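Local coordinates for probable fimbrial chaperone YadV (Escherichia coli K-12, PDB 5GHU), which probably acts as a periplasmic chaperone of the chaperone-usher pathway, helping fimbrial subunits to fold during fimbrium assembly, at residues 31-36 and 90-95. Numbering follows the deposited sequence.
Sequences LLVQSW and FNVLEV
Leu-32, Gln-34 and Trp-36 pair with Val-95, Leu-93 and Asn-91 as the hydrogen-bonded pairs of an antiparallel ladder, a worked example of how neighbouring strands of an immunoglobulin-like sheet are joined. Each pair closes a ring of two N-H···O=C bonds, six in all; the shortest runs from Asn-91 N to Trp-36 O at 2.7 Å, with an N-H···O angle of 173°. Between these rings, CA-H···O contacts add weaker links, among them Ser-35 CA to Asn-91 O at 3.2 Å.

Stacking marks the Trp-36 end of one face. The CG of Trp-36 sits between the backbone N and the carbonyl carbon (chi1 75°), and the indole lies across Asn-91, whose CB makes a CH-pi contact 3.4 Å from the centroid of the six-membered ring. The Asn-91 amide is stacked on the indole, their planes 1° apart, while Leu-93 CB meets the edge of the ring, 3.7 Å from Trp-36 CZ3. Trp-36 NE1 donates a hydrogen bond to Asp-38, and Asn-91 OD1 accepts one from Arg-115. An alanine in place of Trp-36 would probably uncover the amide of Asn-91 and leave Asp-38 without its indole donor.

Apolar contacts line the other face: Val-33 CG1 meets Val-92 CG1 at 3.7 Å, and Ser-35 CB rests 3.9 Å from Phe-90 CZ. Nearby, Leu-31 CD2 packs 3.8 Å from CD of Glu-94, whose carboxylate accepts hydrogen bonds from Asp-2 N and Ile-3 N.

Strands 53-62 and 114-123 flank the pair within the sheet of the PapD-like N-terminal domain, and strands 3-5 and 19-25 pack against the face bearing Val-33, Ser-35 and Val-92.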
ATOM      1  N   LEU A  31      25.023  -2.848  -9.042  1.00 42.96           N
ATOM      2  CA  LEU A  31      24.548  -3.436  -7.782  1.00 39.03           C
ATOM      3  C   LEU A  31      24.002  -4.846  -8.002  1.00 38.59           C
ATOM      4  O   LEU A  31      23.480  -5.146  -9.073  1.00 44.12           O
ATOM      5  CB  LEU A  31      23.450  -2.561  -7.163  1.00 36.72           C
ATOM      6  CG  LEU A  31      23.764  -1.198  -6.538  1.00 48.26           C
ATOM      7  CD1 LEU A  31      24.742  -0.443  -7.342  1.00 58.67           C
ATOM      8  CD2 LEU A  31      22.507  -0.351  -6.401  1.00 51.21           C
ATOM      9  N   LEU A  32      24.148  -5.710  -6.998  1.00 38.29           N
ATOM     10  CA  LEU A  32      23.407  -6.970  -6.942  1.00 37.81           C
ATOM     11  C   LEU A  32      22.066  -6.632  -6.346  1.00 42.07           C
ATOM     12  O   LEU A  32      22.025  -5.963  -5.325  1.00 39.62           O
ATOM     13  CB  LEU A  32      24.135  -8.015  -6.087  1.00 40.33           C
ATOM     14  CG  LEU A  32      25.494  -8.221  -6.736  1.00 49.03           C
ATOM     15  CD1 LEU A  32      26.390  -9.121  -5.871  1.00 54.01           C
ATOM     16  CD2 LEU A  32      25.294  -8.786  -8.128  1.00 54.08           C
ATOM     17  N   VAL A  33      20.978  -7.073  -6.979  1.00 34.89           N
ATOM     18  CA  VAL A  33      19.649  -6.730  -6.509  1.00 33.75           C
ATOM     19  C   VAL A  33      18.741  -7.946  -6.359  1.00 36.89           C
ATOM     20  O   VAL A  33      18.560  -8.719  -7.290  1.00 39.35           O
ATOM     21  CB  VAL A  33      19.004  -5.742  -7.497  1.00 32.64           C
ATOM     22  CG1 VAL A  33      17.598  -5.301  -7.003  1.00 36.86           C
ATOM     23  CG2 VAL A  33      19.955  -4.560  -7.700  1.00 34.78           C
ATOM     24  N   GLN A  34      18.144  -8.096  -5.187  1.00 35.03           N
ATOM     25  CA  GLN A  34      17.223  -9.201  -4.931  1.00 34.75           C
ATOM     26  C   GLN A  34      15.803  -8.674  -4.918  1.00 39.70           C
ATOM     27  O   GLN A  34      15.560  -7.614  -4.339  1.00 36.84           O
ATOM     28  CB  GLN A  34      17.500  -9.866  -3.583  1.00 33.41           C
ATOM     29  CG  GLN A  34      18.784 -10.590  -3.527  1.00 39.88           C
ATOM     30  CD  GLN A  34      18.867 -11.395  -2.266  1.00 51.64           C
ATOM     31  OE1 GLN A  34      19.587 -11.040  -1.334  1.00 60.17           O
ATOM     32  NE2 GLN A  34      18.163 -12.507  -2.244  1.00 57.42           N
ATOM     33  N   SER A  35      14.894  -9.430  -5.522  1.00 30.55           N
ATOM     34  CA  SER A  35      13.489  -9.067  -5.627  1.00 29.78           C
ATOM     35  C   SER A  35      12.679 -10.232  -5.085  1.00 29.66           C
ATOM     36  O   SER A  35      12.936 -11.378  -5.465  1.00 34.93           O
ATOM     37  CB  SER A  35      13.079  -8.794  -7.088  1.00 34.57           C
ATOM     38  OG  SER A  35      13.900  -7.798  -7.665  1.00 36.06           O
ATOM     39  N   TRP A  36      11.694  -9.957  -4.243  1.00 30.98           N
ATOM     40  CA  TRP A  36      10.798 -11.018  -3.821  1.00 30.51           C
ATOM     41  C   TRP A  36       9.491 -10.477  -3.290  1.00 32.11           C
ATOM     42  O   TRP A  36       9.368  -9.273  -2.979  1.00 28.99           O
ATOM     43  CB  TRP A  36      11.483 -11.904  -2.755  1.00 34.83           C
ATOM     44  CG  TRP A  36      11.571 -11.268  -1.354  1.00 32.74           C
ATOM     45  CD1 TRP A  36      10.663 -11.398  -0.335  1.00 33.91           C
ATOM     46  CD2 TRP A  36      12.626 -10.430  -0.835  1.00 31.22           C
ATOM     47  NE1 TRP A  36      11.075 -10.684   0.779  1.00 34.20           N
ATOM     48  CE2 TRP A  36      12.285 -10.102   0.502  1.00 32.37           C
ATOM     49  CE3 TRP A  36      13.822  -9.937  -1.365  1.00 33.51           C
ATOM     50  CZ2 TRP A  36      13.068  -9.276   1.291  1.00 32.60           C
ATOM     51  CZ3 TRP A  36      14.620  -9.139  -0.562  1.00 36.47           C
ATOM     52  CH2 TRP A  36      14.243  -8.830   0.770  1.00 33.84           C
ATOM     53  N   PHE A  90       6.075  -6.295  -2.220  1.00 22.78           N
ATOM     54  CA  PHE A  90       7.160  -6.494  -3.182  1.00 21.77           C
ATOM     55  C   PHE A  90       8.426  -5.834  -2.647  1.00 24.17           C
ATOM     56  O   PHE A  90       8.449  -4.620  -2.440  1.00 27.15           O
ATOM     57  CB  PHE A  90       6.777  -5.893  -4.559  1.00 23.20           C
ATOM     58  CG  PHE A  90       7.879  -6.017  -5.585  1.00 25.42           C
ATOM     59  CD1 PHE A  90       8.342  -7.261  -5.957  1.00 25.44           C
ATOM     60  CD2 PHE A  90       8.537  -4.901  -6.066  1.00 22.70           C
ATOM     61  CE1 PHE A  90       9.385  -7.425  -6.853  1.00 27.50           C
ATOM     62  CE2 PHE A  90       9.577  -5.044  -6.965  1.00 28.36           C
ATOM     63  CZ  PHE A  90      10.020  -6.320  -7.345  1.00 29.29           C
ATOM     64  N   ASN A  91       9.461  -6.649  -2.429  1.00 25.64           N
ATOM     65  CA  ASN A  91      10.716  -6.196  -1.841  1.00 26.33           C
ATOM     66  C   ASN A  91      11.843  -6.157  -2.817  1.00 28.09           C
ATOM     67  O   ASN A  91      11.995  -7.089  -3.610  1.00 27.12           O
ATOM     68  CB  ASN A  91      11.168  -7.149  -0.724  1.00 28.21           C
ATOM     69  CG  ASN A  91      10.188  -7.212   0.436  1.00 35.49           C
ATOM     70  OD1 ASN A  91      10.437  -6.627   1.469  1.00 38.52           O
ATOM     71  ND2 ASN A  91       9.087  -7.925   0.268  1.00 34.17           N
ATOM     72  N   VAL A  92      12.674  -5.124  -2.685  1.00 27.15           N
ATOM     73  CA  VAL A  92      13.907  -4.959  -3.422  1.00 27.17           C
ATOM     74  C   VAL A  92      15.041  -4.675  -2.458  1.00 30.98           C
ATOM     75  O   VAL A  92      14.957  -3.751  -1.655  1.00 34.11           O
ATOM     76  CB  VAL A  92      13.738  -3.818  -4.420  1.00 28.16           C
ATOM     77  CG1 VAL A  92      15.042  -3.514  -5.096  1.00 33.05           C
ATOM     78  CG2 VAL A  92      12.640  -4.227  -5.392  1.00 31.96           C
ATOM     79  N   LEU A  93      16.091  -5.481  -2.533  1.00 30.86           N
ATOM     80  CA  LEU A  93      17.235  -5.339  -1.622  1.00 30.56           C
ATOM     81  C   LEU A  93      18.492  -5.156  -2.463  1.00 35.14           C
ATOM     82  O   LEU A  93      18.775  -5.993  -3.294  1.00 37.23           O
ATOM     83  CB  LEU A  93      17.327  -6.592  -0.700  1.00 31.93           C
ATOM     84  CG  LEU A  93      18.438  -6.764   0.350  1.00 43.09           C
ATOM     85  CD1 LEU A  93      19.759  -7.245  -0.250  1.00 52.10           C
ATOM     86  CD2 LEU A  93      18.646  -5.465   1.049  1.00 49.47           C
ATOM     87  N   GLU A  94      19.240  -4.068  -2.281  1.00 36.92           N
ATOM     88  CA  GLU A  94      20.441  -3.860  -3.115  1.00 35.20           C
ATOM     89  C   GLU A  94      21.687  -4.071  -2.272  1.00 42.23           C
ATOM     90  O   GLU A  94      21.676  -3.868  -1.075  1.00 44.92           O
ATOM     91  CB  GLU A  94      20.445  -2.461  -3.767  1.00 43.68           C
ATOM     92  CG  GLU A  94      20.636  -1.271  -2.824  1.00 49.85           C
ATOM     93  CD  GLU A  94      20.221   0.072  -3.445  1.00 48.70           C
ATOM     94  OE1 GLU A  94      19.200   0.115  -4.151  1.00 49.56           O
ATOM     95  OE2 GLU A  94      20.895   1.089  -3.212  1.00 55.51           O
ATOM     96  N   VAL A  95      22.765  -4.475  -2.925  1.00 44.36           N
ATOM     97  CA  VAL A  95      24.048  -4.542  -2.227  1.00 50.57           C
ATOM     98  C   VAL A  95      25.197  -4.437  -3.239  1.00 56.26           C
ATOM     99  O   VAL A  95      25.171  -5.051  -4.323  1.00 47.71           O
ATOM    100  CB  VAL A  95      24.106  -5.809  -1.374  1.00 53.89           C
ATOM    101  CG1 VAL A  95      23.909  -7.053  -2.237  1.00 51.04           C
ATOM    102  CG2 VAL A  95      25.382  -5.838  -0.548  1.00 54.54           C
TER